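Local coordinates for protein alpha-14 giardin (Giardia lamblia, PDB 3CHJ) that binds calcium and probably acts as an annexin-type, calcium-regulated structural element that links the phospholipid bilayer to the underlying axoneme, at residues N42-Q48 / L76-P81; R82-L86 / A270-E275; C87-R91 / Y123-D129; K147-V152 / I190-A194. All blocks are in the same frame, centred on the assembly; numbering follows the deposited sequence.

Contact 1 (N42-Q48 / L76-P81); sequences NQLRNMQ and LMLYKP
The side-chain oxygen of Gln-48 has two waters beside it, each of which reaches on to the backbone of 76-81 near the end of helix 69-78. One water lies unusually close to Gln-48 OE1 and within bonding distance of Leu-76 O (2.7 Å); the other bonds Tyr-79 O at 2.7 Å, while its link to Gln-48 OE1 is weak. With its CG anti to the backbone N (chi1 171°) and the rest of the chain extended, Gln-48 reaches toward 76-81, and OE1 also comes within 3.6 Å of Tyr-79 CB, near the plane of the ring. The amide and the ring stand nearly perpendicular, 77° apart. Met-47 brings its flexible thioether end over one ring face, a CH-pi contact with CE 4.1 Å from the centroid of Tyr-79, and Leu-44 CB packs on Tyr-79 CB at 4.1 Å. At the phenol end, Tyr-79 OH bonds Leu-32 O of helix 31-38. Farther along, the bent chain of Arg-45 lays one face of its guanidinium on Pro-81, NH1 lying 3.4 Å from CG of that ring; the apolar CG of proline suits the weakly polar face of a guanidinium. In this all-helical annexin fold, helix 41-55 is thus joined to the turn into helix 82-94 by the packing round the Tyr-79 ring, with a hydrated margin where waters meet carbonyls that the ending helix no longer engages in its regular pattern.

Contact 2 (R82-L86 / A270-E275); sequences RAQLL and AMHFRE
Leu-86 CD2 rests against the sulfur of Met-271, 3.5 Å from SD, at the apolar centre of this contact. Leu-85 extends the patch: its CD2 meets Ala-270 CB at 3.9 Å and Met-271 CG at 4.2 Å. Alanine is small enough to let the leucine methyl in, and methionine is pliant enough to follow both leucines. Outward lies Arg-82 of helix 82-94, whose chain, extended from CG to NE, carries the guanidinium to the C-terminal part of helix 262-272, in the annexin fourth repeat. Arg-82 NH1 bonds Met-271 O at 2.7 Å, nearly straight at 164°, in the carbonyl plane and on a lone pair; NH2 adds a weak second bond to the same oxygen. Glu-275 OE1 sits over one guanidinium face, 3.9 Å from Arg-82 NH1, a long ion pair acting through charge alone. That positive group would probably ease the closeness of Met-271 O to the carboxylate. Glu-115 of helix 113-127 touches Arg-82 and Leu-86, while Met-77 of helix 69-78 touches Leu-85 and Ala-270.

Contact 3 (C87-R91 / Y123-D129); sequences CELIR and YYQLYND
Cys-87 fits its small side chain against Tyr-123, Leu-126 and Tyr-127 where two helices of the annexin fold, 82-94 and 113-127, cross at -62°. Its CB lies 3.8 Å from Leu-126 CD1, and its sulfur makes an edge-on sulfur-aromatic contact with the Tyr-123 ring, 5.4 Å from SG to the centroid. Glu-88 turns its CB away but still brushes Tyr-127 OH with CG, 3.7 Å off, while its carboxylate bonds Gln-84. Ile-90 points its CG2 branch at Tyr-123, reaching CE1 at 3.7 Å; a branched, apolar residue suits this buried side. Arg-91 follows, one turn after Cys-87; its chain bends at chi2 (73°) to lie over one face of Tyr-127, with CD in CH-pi contact 3.7 Å from the centroid and the guanidinium 9° from parallel to the ring. Leu-126 CB covers the opposite face, so the phenol is clasped. Beyond, a long salt bridge joins Arg-91 NH1 to Asp-129 OD2, and one water bonds that nitrogen, Tyr-123 OH and Asp-129 OD2, the last at 2.6 Å.

Contact 4 (K147-V152 / I190-A194); sequences KLINAV and IRIFA
Ala-151 and Ala-194 meet methyl to methyl, 3.5 Å between their CB atoms, where helices 144-154 and 186-195 of the all-helical annexin fold cross at -58°. Alanine on both sides lets the methyls touch directly; the short-segment axes pass 9.5 Å apart. Among the purely side-chain contacts, Ile-190 spreads two branches: CG2, anti to the backbone N, reaches Ala-151 CB at 3.7 Å, while CD1 turns to Lys-147 CB, also 3.7 Å away. Lysine gives only the root of its chain; its amino group bonds Asp-141 O. At the other end, Val-152 CG2 lies 4.0 Å from Ala-194 CB; Leu-148 CD1 touches the CB atoms of Phe-193 and Ala-194, each at 3.8 Å. Other contacts set side chain against backbone: Ile-190 CD1 touches Leu-148 N, and Leu-148, its CG anti to the backbone N (chi1 177°), leans on the partner helix. Phe-233 of helix 227-241 touches Leu-148 and Ile-190. Leu-148 CD1 settles beside the Phe-193 to Ala-194 peptide, 3.7 Å from Ala-194 N.

Contacts 1, 2 and 3 form a continuous run through the all-helical chain, whereas contact 4 stands apart. Contact 1 comes first in sequence, and its second segment leads into helix 82-94, which contacts 2 and 3 share. Centres of contacts 1 and 2 are 11 Å apart, those of 2 and 3 16 Å; Leu-78 packs on Phe-273, and Met-271 on Leu-89. Contact 2 pairs segments at least 184 positions apart and so brackets contacts 3 and 4; through it helix 82-94 ties the early helices to the fourth-repeat region, closing the chain on itself. Contact 4 lies 31 Å from contact 1, centre to centre, with the Phe-193 side chain about 12 Å from a bound calcium ion.

Contact 1 (N42-Q48 / L76-P81)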
loop_
_atom_site.group_PDB
_atom_site.type_symbol
_atom_site.label_atom_id
_atom_site.label_comp_id
_atom_site.label_asym_id
_atom_site.label_seq_id
_atom_site.Cartn_x
_atom_site.Cartn_y
_atom_site.Cartn_z
ATOM N N ASN A 42 14.226 7.753 -8.386
ATOM C CA ASN A 42 14.531 9.009 -9.063
ATOM C C ASN A 42 15.307 8.783 -10.348
ATOM O O ASN A 42 15.102 9.501 -11.325
ATOM C CB ASN A 42 15.254 9.994 -8.136
ATOM C CG ASN A 42 14.320 10.608 -7.095
ATOM O OD1 ASN A 42 13.159 10.954 -7.384
ATOM N ND2 ASN A 42 14.828 10.758 -5.875
ATOM N N GLN A 43 16.158 7.765 -10.346
ATOM C CA GLN A 43 16.909 7.392 -11.546
ATOM C C GLN A 43 16.005 6.720 -12.575
ATOM O O GLN A 43 16.182 6.909 -13.784
ATOM C CB GLN A 43 18.094 6.484 -11.207
ATOM C CG GLN A 43 19.126 7.173 -10.325
ATOM C CD GLN A 43 20.483 6.482 -10.289
ATOM O OE1 GLN A 43 20.662 5.361 -10.768
ATOM N NE2 GLN A 43 21.454 7.171 -9.708
ATOM N N LEU A 44 15.046 5.919 -12.106
ATOM C CA LEU A 44 14.076 5.307 -13.020
ATOM C C LEU A 44 13.214 6.369 -13.704
ATOM O O LEU A 44 12.918 6.268 -14.897
ATOM C CB LEU A 44 13.212 4.294 -12.268
ATOM C CG LEU A 44 13.959 3.100 -11.659
ATOM C CD1 LEU A 44 13.063 2.300 -10.685
ATOM C CD2 LEU A 44 14.548 2.176 -12.748
ATOM N N ARG A 45 12.806 7.390 -12.948
ATOM C CA ARG A 45 12.084 8.497 -13.554
ATOM C C ARG A 45 12.963 9.254 -14.546
ATOM O O ARG A 45 12.485 9.628 -15.610
ATOM C CB ARG A 45 11.487 9.445 -12.516
ATOM C CG ARG A 45 10.669 10.571 -13.171
ATOM C CD ARG A 45 10.188 11.593 -12.164
ATOM N NE ARG A 45 11.301 12.225 -11.455
ATOM C CZ ARG A 45 11.153 13.112 -10.476
ATOM N NH1 ARG A 45 9.940 13.468 -10.085
ATOM N NH2 ARG A 45 12.219 13.632 -9.886
ATOM N N ASN A 46 14.235 9.457 -14.211
ATOM C CA ASN A 46 15.123 10.126 -15.162
ATOM C C ASN A 46 15.229 9.340 -16.458
ATOM O O ASN A 46 15.150 9.915 -17.551
ATOM C CB ASN A 46 16.518 10.361 -14.583
ATOM C CG ASN A 46 17.431 11.086 -15.577
ATOM O OD1 ASN A 46 18.473 10.564 -15.971
ATOM N ND2 ASN A 46 17.001 12.271 -16.027
ATOM N N MET A 47 15.391 8.024 -16.324
ATOM C CA MET A 47 15.462 7.125 -17.469
ATOM C C MET A 47 14.186 7.191 -18.311
ATOM O O MET A 47 14.253 7.222 -19.543
ATOM C CB MET A 47 15.752 5.695 -16.996
ATOM C CG MET A 47 15.940 4.671 -18.110
ATOM S SD MET A 47 14.369 4.027 -18.676
ATOM C CE MET A 47 13.771 3.219 -17.176
ATOM N N GLN A 48 13.024 7.211 -17.660
ATOM C CA GLN A 48 11.762 7.347 -18.393
ATOM C C GLN A 48 11.688 8.648 -19.213
ATOM O O GLN A 48 11.265 8.647 -20.385
ATOM C CB GLN A 48 10.561 7.240 -17.447
ATOM C CG GLN A 48 9.241 7.584 -18.126
ATOM C CD GLN A 48 8.052 6.942 -17.469
ATOM O OE1 GLN A 48 8.196 6.145 -16.542
ATOM N NE2 GLN A 48 6.858 7.268 -17.956
ATOM N N LEU A 76 4.823 1.056 -15.306
ATOM C CA LEU A 76 4.738 2.527 -15.188
ATOM C C LEU A 76 4.727 2.976 -13.729
ATOM O O LEU A 76 5.341 3.997 -13.398
ATOM C CB LEU A 76 3.528 3.066 -15.943
ATOM C CG LEU A 76 3.664 2.907 -17.461
ATOM C CD1 LEU A 76 2.352 3.268 -18.158
ATOM C CD2 LEU A 76 4.824 3.706 -18.042
ATOM N N MET A 77 4.086 2.196 -12.861
ATOM C CA MET A 77 4.039 2.535 -11.430
ATOM C C MET A 77 5.429 2.430 -10.817
ATOM O O MET A 77 5.760 3.157 -9.863
ATOM C CB MET A 77 3.094 1.605 -10.678
ATOM C CG MET A 77 1.608 1.804 -10.945
ATOM S SD MET A 77 0.695 0.819 -9.712
ATOM C CE MET A 77 -0.977 0.827 -10.408
ATOM N N LEU A 78 6.234 1.520 -11.348
ATOM C CA LEU A 78 7.544 1.243 -10.751
ATOM C C LEU A 78 8.547 2.320 -11.065
ATOM O O LEU A 78 9.508 2.500 -10.301
ATOM C CB LEU A 78 8.087 -0.106 -11.231
ATOM C CG LEU A 78 7.274 -1.341 -10.848
ATOM C CD1 LEU A 78 7.836 -2.556 -11.583
ATOM C CD2 LEU A 78 7.274 -1.555 -9.320
ATOM N N TYR A 79 8.357 3.041 -12.166
ATOM C CA TYR A 79 9.403 3.975 -12.605
ATOM C C TYR A 79 9.130 5.405 -12.106
ATOM O O TYR A 79 9.641 6.379 -12.653
ATOM C CB TYR A 79 9.596 3.916 -14.136
ATOM C CG TYR A 79 10.104 2.594 -14.715
ATOM C CD1 TYR A 79 10.600 1.566 -13.908
ATOM C CD2 TYR A 79 10.141 2.405 -16.089
ATOM C CE1 TYR A 79 11.074 0.373 -14.457
ATOM C CE2 TYR A 79 10.597 1.224 -16.652
ATOM C CZ TYR A 79 11.086 0.212 -15.840
ATOM O OH TYR A 79 11.538 -0.968 -16.418
ATOM N N LYS A 80 8.308 5.511 -11.067
ATOM C CA LYS A 80 7.867 6.800 -10.530
ATOM C C LYS A 80 8.439 6.988 -9.142
ATOM O O LYS A 80 8.551 6.028 -8.393
ATOM C CB LYS A 80 6.334 6.815 -10.386
ATOM C CG LYS A 80 5.615 7.113 -11.651
ATOM C CD LYS A 80 4.148 6.872 -11.525
ATOM C CE LYS A 80 3.556 6.829 -12.916
ATOM N NZ LYS A 80 3.848 8.065 -13.693
ATOM N N PRO A 81 8.741 8.241 -8.764
ATOM C CA PRO A 81 8.977 8.454 -7.343
ATOM C C PRO A 81 7.721 8.100 -6.518
ATOM O O PRO A 81 6.604 8.319 -6.975
ATOM C CB PRO A 81 9.243 9.963 -7.259
ATOM C CG PRO A 81 9.642 10.356 -8.641
ATOM C CD PRO A 81 8.853 9.485 -9.548
HETATM O O HOH W 1 6.241 5.888 -15.058
HETATM O O HOH W 2 8.314 8.177 -14.229
#

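Contact 2 (R82-L86 / A270-E275)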
loop_
_atom_site.group_PDB
_atom_site.type_symbol
_atom_site.label_atom_id
_atom_site.label_comp_id
_atom_site.label_asym_id
_atom_site.label_seq_id
_atom_site.Cartn_x
_atom_site.Cartn_y
_atom_site.Cartn_z
ATOM N N ARG A 82 7.937 7.590 -5.312
ATOM C CA ARG A 82 6.868 7.145 -4.403
ATOM C C ARG A 82 5.752 8.176 -4.208
ATOM O O ARG A 82 4.558 7.880 -4.367
ATOM C CB ARG A 82 7.498 6.798 -3.054
ATOM C CG ARG A 82 6.533 6.606 -1.905
ATOM C CD ARG A 82 7.295 6.308 -0.618
ATOM N NE ARG A 82 6.497 5.481 0.287
ATOM C CZ ARG A 82 6.081 4.255 -0.018
ATOM N NH1 ARG A 82 6.384 3.727 -1.197
ATOM N NH2 ARG A 82 5.356 3.559 0.841
ATOM N N ALA A 83 6.143 9.394 -3.847
ATOM C CA ALA A 83 5.168 10.436 -3.548
ATOM C C ALA A 83 4.284 10.717 -4.758
ATOM O O ALA A 83 3.078 10.925 -4.617
ATOM C CB ALA A 83 5.872 11.701 -3.075
ATOM N N GLN A 84 4.885 10.733 -5.943
ATOM C CA GLN A 84 4.149 10.941 -7.184
ATOM C C GLN A 84 3.133 9.812 -7.417
ATOM O O GLN A 84 1.963 10.059 -7.707
ATOM C CB GLN A 84 5.130 11.005 -8.360
ATOM C CG GLN A 84 4.468 11.389 -9.658
ATOM C CD GLN A 84 4.171 12.877 -9.732
ATOM O OE1 GLN A 84 4.922 13.705 -9.205
ATOM N NE2 GLN A 84 3.075 13.225 -10.395
ATOM N N LEU A 85 3.603 8.576 -7.259
ATOM C CA LEU A 85 2.754 7.422 -7.386
ATOM C C LEU A 85 1.553 7.533 -6.429
ATOM O O LEU A 85 0.409 7.336 -6.865
ATOM C CB LEU A 85 3.556 6.142 -7.130
ATOM C CG LEU A 85 2.701 4.882 -7.059
ATOM C CD1 LEU A 85 2.079 4.606 -8.416
ATOM C CD2 LEU A 85 3.546 3.719 -6.563
ATOM N N LEU A 86 1.801 7.859 -5.153
ATOM C CA LEU A 86 0.696 7.951 -4.186
ATOM C C LEU A 86 -0.350 8.982 -4.604
ATOM O O LEU A 86 -1.560 8.726 -4.517
ATOM C CB LEU A 86 1.224 8.267 -2.779
ATOM C CG LEU A 86 2.241 7.266 -2.211
ATOM C CD1 LEU A 86 2.824 7.737 -0.885
ATOM C CD2 LEU A 86 1.637 5.886 -2.052
ATOM N N ALA A 270 3.855 -2.033 -6.143
ATOM C CA ALA A 270 4.642 -0.823 -6.439
ATOM C C ALA A 270 4.890 0.051 -5.196
ATOM O O ALA A 270 6.002 0.573 -5.023
ATOM C CB ALA A 270 3.945 -0.017 -7.541
ATOM N N MET A 271 3.882 0.155 -4.324
ATOM C CA MET A 271 4.036 0.980 -3.108
ATOM C C MET A 271 5.021 0.383 -2.127
ATOM O O MET A 271 5.695 1.126 -1.396
ATOM C CB MET A 271 2.700 1.223 -2.396
ATOM C CG MET A 271 1.773 2.129 -3.158
ATOM S SD MET A 271 0.354 2.605 -2.155
ATOM C CE MET A 271 -0.633 1.124 -2.170
ATOM N N HIS A 272 5.108 -0.950 -2.078
ATOM C CA HIS A 272 5.699 -1.592 -0.901
ATOM C C HIS A 272 6.823 -2.569 -1.138
ATOM O O HIS A 272 7.459 -2.993 -0.190
ATOM C CB HIS A 272 4.590 -2.246 -0.073
ATOM C CG HIS A 272 3.631 -1.254 0.488
ATOM N ND1 HIS A 272 2.267 -1.321 0.286
ATOM C CD2 HIS A 272 3.854 -0.129 1.202
ATOM C CE1 HIS A 272 1.691 -0.293 0.888
ATOM N NE2 HIS A 272 2.629 0.447 1.442
ATOM N N PHE A 273 7.089 -2.939 -2.393
ATOM C CA PHE A 273 8.079 -4.002 -2.617
ATOM C C PHE A 273 9.484 -3.643 -2.121
ATOM O O PHE A 273 10.222 -4.510 -1.655
ATOM C CB PHE A 273 8.095 -4.453 -4.087
ATOM C CG PHE A 273 8.982 -3.624 -4.975
ATOM C CD1 PHE A 273 10.291 -4.021 -5.237
ATOM C CD2 PHE A 273 8.498 -2.470 -5.587
ATOM C CE1 PHE A 273 11.119 -3.271 -6.072
ATOM C CE2 PHE A 273 9.333 -1.708 -6.428
ATOM C CZ PHE A 273 10.649 -2.136 -6.670
ATOM N N ARG A 274 9.841 -2.366 -2.207
ATOM C CA ARG A 274 11.229 -1.980 -1.929
ATOM C C ARG A 274 11.505 -1.981 -0.416
ATOM O O ARG A 274 12.583 -2.376 0.036
ATOM C CB ARG A 274 11.501 -0.613 -2.551
ATOM C CG ARG A 274 12.934 -0.420 -2.985
ATOM C CD ARG A 274 13.086 0.912 -3.699
ATOM N NE ARG A 274 12.535 0.982 -5.066
ATOM C CZ ARG A 274 13.251 0.725 -6.169
ATOM N NH1 ARG A 274 14.525 0.319 -6.079
ATOM N NH2 ARG A 274 12.705 0.862 -7.373
ATOM N N GLU A 275 10.506 -1.592 0.362
ATOM C CA GLU A 275 10.670 -1.472 1.811
ATOM C C GLU A 275 10.290 -2.766 2.554
ATOM O O GLU A 275 10.934 -3.149 3.550
ATOM C CB GLU A 275 9.828 -0.293 2.325
ATOM C CG GLU A 275 10.134 1.067 1.671
ATOM C CD GLU A 275 9.501 1.324 0.276
ATOM O OE1 GLU A 275 9.941 2.341 -0.326
ATOM O OE2 GLU A 275 8.594 0.577 -0.222
#

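Contact 3 (C87-R91 / Y123-D129)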
loop_
_atom_site.group_PDB
_atom_site.type_symbol
_atom_site.label_atom_id
_atom_site.label_comp_id
_atom_site.label_asym_id
_atom_site.label_seq_id
_atom_site.Cartn_x
_atom_site.Cartn_y
_atom_site.Cartn_z
ATOM N N CYS A 87 0.108 10.153 -5.059
ATOM C CA CYS A 87 -0.819 11.191 -5.505
ATOM C C CYS A 87 -1.618 10.738 -6.729
ATOM O O CYS A 87 -2.822 10.951 -6.810
ATOM C CB CYS A 87 -0.068 12.483 -5.856
ATOM S SG CYS A 87 0.572 13.326 -4.417
ATOM N N GLU A 88 -0.930 10.130 -7.687
ATOM C CA GLU A 88 -1.604 9.642 -8.897
ATOM C C GLU A 88 -2.643 8.567 -8.579
ATOM O O GLU A 88 -3.710 8.531 -9.205
ATOM C CB GLU A 88 -0.612 9.130 -9.926
ATOM C CG GLU A 88 0.311 10.230 -10.435
ATOM C CD GLU A 88 1.317 9.712 -11.446
ATOM O OE1 GLU A 88 1.220 8.527 -11.803
ATOM O OE2 GLU A 88 2.191 10.496 -11.877
ATOM N N LEU A 89 -2.342 7.710 -7.605
ATOM C CA LEU A 89 -3.316 6.683 -7.203
ATOM C C LEU A 89 -4.563 7.311 -6.568
ATOM O O LEU A 89 -5.675 6.913 -6.869
ATOM C CB LEU A 89 -2.704 5.671 -6.227
ATOM C CG LEU A 89 -1.632 4.766 -6.845
ATOM C CD1 LEU A 89 -0.901 3.978 -5.747
ATOM C CD2 LEU A 89 -2.257 3.797 -7.844
ATOM N N ILE A 90 -4.365 8.293 -5.694
ATOM C CA ILE A 90 -5.510 9.007 -5.082
ATOM C C ILE A 90 -6.339 9.746 -6.136
ATOM O O ILE A 90 -7.563 9.682 -6.119
ATOM C CB ILE A 90 -5.037 9.979 -3.985
ATOM C CG1 ILE A 90 -4.451 9.182 -2.829
ATOM C CG2 ILE A 90 -6.176 10.905 -3.546
ATOM C CD1 ILE A 90 -3.655 10.059 -1.883
ATOM N N ARG A 91 -5.665 10.415 -7.065
ATOM C CA ARG A 91 -6.340 11.069 -8.182
ATOM C C ARG A 91 -7.157 10.072 -9.024
ATOM O O ARG A 91 -8.336 10.323 -9.330
ATOM C CB ARG A 91 -5.309 11.775 -9.048
ATOM C CG ARG A 91 -5.889 12.411 -10.312
ATOM C CD ARG A 91 -6.702 13.678 -10.042
ATOM N NE ARG A 91 -7.083 14.296 -11.321
ATOM C CZ ARG A 91 -7.587 15.515 -11.472
ATOM N NH1 ARG A 91 -7.783 16.309 -10.434
ATOM N NH2 ARG A 91 -7.895 15.945 -12.690
ATOM N N TYR A 123 0.069 16.810 -3.768
ATOM C CA TYR A 123 -1.263 16.682 -4.371
ATOM C C TYR A 123 -1.819 18.034 -4.827
ATOM O O TYR A 123 -2.354 18.171 -5.929
ATOM C CB TYR A 123 -2.264 16.018 -3.395
ATOM C CG TYR A 123 -3.483 15.477 -4.113
ATOM C CD1 TYR A 123 -3.472 14.166 -4.628
ATOM C CD2 TYR A 123 -4.624 16.259 -4.302
ATOM C CE1 TYR A 123 -4.553 13.669 -5.322
ATOM C CE2 TYR A 123 -5.729 15.761 -4.986
ATOM C CZ TYR A 123 -5.678 14.470 -5.507
ATOM O OH TYR A 123 -6.732 13.950 -6.209
ATOM N N TYR A 124 -1.705 19.026 -3.949
ATOM C CA TYR A 124 -2.153 20.360 -4.280
ATOM C C TYR A 124 -1.362 20.924 -5.465
ATOM O O TYR A 124 -1.950 21.548 -6.347
ATOM C CB TYR A 124 -2.042 21.287 -3.061
ATOM C CG TYR A 124 -2.531 22.662 -3.409
ATOM C CD1 TYR A 124 -1.626 23.671 -3.754
ATOM C CD2 TYR A 124 -3.892 22.941 -3.441
ATOM C CE1 TYR A 124 -2.075 24.959 -4.097
ATOM C CE2 TYR A 124 -4.358 24.211 -3.792
ATOM C CZ TYR A 124 -3.443 25.208 -4.118
ATOM O OH TYR A 124 -3.936 26.454 -4.465
ATOM N N GLN A 125 -0.048 20.710 -5.479
ATOM C CA GLN A 125 0.779 21.185 -6.615
ATOM C C GLN A 125 0.406 20.566 -7.946
ATOM O O GLN A 125 0.452 21.228 -8.971
ATOM C CB GLN A 125 2.267 21.020 -6.341
ATOM C CG GLN A 125 2.766 21.861 -5.167
ATOM C CD GLN A 125 2.427 23.363 -5.273
ATOM O OE1 GLN A 125 2.187 24.033 -4.252
ATOM N NE2 GLN A 125 2.427 23.895 -6.493
ATOM N N LEU A 126 0.026 19.292 -7.929
ATOM C CA LEU A 126 -0.298 18.577 -9.157
ATOM C C LEU A 126 -1.695 18.858 -9.670
ATOM O O LEU A 126 -1.917 18.910 -10.880
ATOM C CB LEU A 126 -0.148 17.065 -8.944
ATOM C CG LEU A 126 1.263 16.510 -8.705
ATOM C CD1 LEU A 126 1.176 15.065 -8.315
ATOM C CD2 LEU A 126 2.111 16.666 -9.979
ATOM N N TYR A 127 -2.640 19.027 -8.747
ATOM C CA TYR A 127 -4.056 18.975 -9.090
ATOM C C TYR A 127 -4.878 20.206 -8.714
ATOM O O TYR A 127 -6.052 20.297 -9.103
ATOM C CB TYR A 127 -4.709 17.728 -8.473
ATOM C CG TYR A 127 -4.028 16.457 -8.917
ATOM C CD1 TYR A 127 -3.935 16.135 -10.284
ATOM C CD2 TYR A 127 -3.491 15.576 -7.991
ATOM C CE1 TYR A 127 -3.288 14.964 -10.707
ATOM C CE2 TYR A 127 -2.842 14.417 -8.396
ATOM C CZ TYR A 127 -2.751 14.114 -9.748
ATOM O OH TYR A 127 -2.119 12.955 -10.152
ATOM N N ASN A 128 -4.272 21.125 -7.952
ATOM C CA ASN A 128 -4.951 22.347 -7.485
ATOM C C ASN A 128 -6.143 22.029 -6.582
ATOM O O ASN A 128 -7.094 22.812 -6.461
ATOM C CB ASN A 128 -5.401 23.197 -8.695
ATOM C CG ASN A 128 -5.960 24.545 -8.299
ATOM O OD1 ASN A 128 -5.398 25.231 -7.457
ATOM N ND2 ASN A 128 -7.069 24.943 -8.931
ATOM N N ASP A 129 -6.078 20.863 -5.941
ATOM C CA ASP A 129 -7.121 20.392 -5.039
ATOM C C ASP A 129 -6.490 20.006 -3.728
ATOM O O ASP A 129 -5.327 19.605 -3.692
ATOM C CB ASP A 129 -7.767 19.114 -5.586
ATOM C CG ASP A 129 -8.617 19.356 -6.807
ATOM O OD1 ASP A 129 -9.172 20.471 -6.975
ATOM O OD2 ASP A 129 -8.739 18.402 -7.603
HETATM O O HOH W 3 -8.314 15.820 -7.427
#

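Contact 4 (K147-V152 / I190-A194)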
loop_
_atom_site.group_PDB
_atom_site.type_symbol
_atom_site.label_atom_id
_atom_site.label_comp_id
_atom_site.label_asym_id
_atom_site.label_seq_id
_atom_site.Cartn_x
_atom_site.Cartn_y
_atom_site.Cartn_z
ATOM N N LYS A 147 -14.190 7.591 8.248
ATOM C CA LYS A 147 -13.731 8.422 9.368
ATOM C C LYS A 147 -12.224 8.196 9.572
ATOM O O LYS A 147 -11.471 9.137 9.843
ATOM C CB LYS A 147 -14.474 8.080 10.658
ATOM C CG LYS A 147 -15.949 8.405 10.616
ATOM C CD LYS A 147 -16.617 8.079 11.952
ATOM C CE LYS A 147 -18.107 8.344 11.925
ATOM N NZ LYS A 147 -18.418 9.795 11.807
ATOM N N LEU A 148 -11.792 6.940 9.436
ATOM C CA LEU A 148 -10.399 6.593 9.672
ATOM C C LEU A 148 -9.498 7.244 8.620
ATOM O O LEU A 148 -8.515 7.907 8.982
ATOM C CB LEU A 148 -10.206 5.067 9.717
ATOM C CG LEU A 148 -8.763 4.607 9.899
ATOM C CD1 LEU A 148 -8.197 5.100 11.237
ATOM C CD2 LEU A 148 -8.709 3.117 9.806
ATOM N N ILE A 149 -9.788 7.046 7.326
ATOM C CA ILE A 149 -8.911 7.644 6.305
ATOM C C ILE A 149 -8.985 9.183 6.297
ATOM O O ILE A 149 -7.986 9.823 6.004
ATOM C CB ILE A 149 -9.073 7.057 4.892
ATOM C CG1 ILE A 149 -10.447 7.424 4.293
ATOM C CG2 ILE A 149 -8.811 5.556 4.927
ATOM C CD1 ILE A 149 -10.589 7.004 2.802
ATOM N N ASN A 150 -10.149 9.765 6.616
ATOM C CA ASN A 150 -10.225 11.226 6.733
ATOM C C ASN A 150 -9.334 11.728 7.867
ATOM O O ASN A 150 -8.640 12.765 7.724
ATOM C CB ASN A 150 -11.666 11.687 6.987
ATOM C CG ASN A 150 -12.547 11.561 5.766
ATOM O OD1 ASN A 150 -12.074 11.624 4.614
ATOM N ND2 ASN A 150 -13.832 11.388 5.999
ATOM N N ALA A 151 -9.344 11.023 8.998
ATOM C CA ALA A 151 -8.509 11.432 10.125
ATOM C C ALA A 151 -7.026 11.342 9.762
ATOM O O ALA A 151 -6.198 12.189 10.143
ATOM C CB ALA A 151 -8.813 10.590 11.340
ATOM N N VAL A 152 -6.658 10.275 9.074
ATOM C CA VAL A 152 -5.283 10.110 8.646
ATOM C C VAL A 152 -4.892 11.162 7.598
ATOM O O VAL A 152 -3.802 11.746 7.670
ATOM C CB VAL A 152 -5.059 8.677 8.109
ATOM C CG1 VAL A 152 -3.726 8.546 7.385
ATOM C CG2 VAL A 152 -5.169 7.691 9.263
ATOM N N ILE A 190 -11.052 5.759 16.347
ATOM C CA ILE A 190 -10.370 6.713 15.473
ATOM C C ILE A 190 -9.109 7.278 16.121
ATOM O O ILE A 190 -8.071 7.358 15.494
ATOM C CB ILE A 190 -11.325 7.838 14.990
ATOM C CG1 ILE A 190 -12.540 7.239 14.268
ATOM C CG2 ILE A 190 -10.586 8.842 14.097
ATOM C CD1 ILE A 190 -12.207 6.387 13.027
ATOM N N ARG A 191 -9.198 7.634 17.400
ATOM C CA ARG A 191 -8.042 8.174 18.086
ATOM C C ARG A 191 -6.866 7.186 18.040
ATOM O O ARG A 191 -5.745 7.549 17.692
ATOM C CB ARG A 191 -8.403 8.556 19.528
ATOM C CG ARG A 191 -7.213 9.095 20.299
ATOM C CD ARG A 191 -7.570 9.627 21.695
ATOM N NE ARG A 191 -8.097 8.601 22.593
ATOM C CZ ARG A 191 -9.385 8.408 22.846
ATOM N NH1 ARG A 191 -10.295 9.179 22.277
ATOM N NH2 ARG A 191 -9.762 7.449 23.678
ATOM N N ILE A 192 -7.138 5.922 18.365
ATOM C CA ILE A 192 -6.058 4.949 18.409
ATOM C C ILE A 192 -5.514 4.689 17.005
ATOM O O ILE A 192 -4.307 4.808 16.749
ATOM C CB ILE A 192 -6.520 3.640 19.053
ATOM C CG1 ILE A 192 -6.876 3.885 20.541
ATOM C CG2 ILE A 192 -5.420 2.596 18.937
ATOM C CD1 ILE A 192 -7.650 2.733 21.181
ATOM N N PHE A 193 -6.402 4.344 16.082
ATOM C CA PHE A 193 -5.916 3.872 14.797
ATOM C C PHE A 193 -5.456 4.981 13.863
ATOM O O PHE A 193 -4.581 4.744 13.001
ATOM C CB PHE A 193 -6.949 2.959 14.131
ATOM C CG PHE A 193 -7.000 1.581 14.739
ATOM C CD1 PHE A 193 -7.603 1.363 15.991
ATOM C CD2 PHE A 193 -6.421 0.491 14.076
ATOM C CE1 PHE A 193 -7.615 0.085 16.566
ATOM C CE2 PHE A 193 -6.437 -0.785 14.657
ATOM C CZ PHE A 193 -7.033 -0.993 15.867
ATOM N N ALA A 194 -5.981 6.194 14.056
ATOM C CA ALA A 194 -5.558 7.312 13.205
ATOM C C ALA A 194 -4.415 8.141 13.770
ATOM O O ALA A 194 -3.667 8.749 12.992
ATOM C CB ALA A 194 -6.728 8.233 12.879
#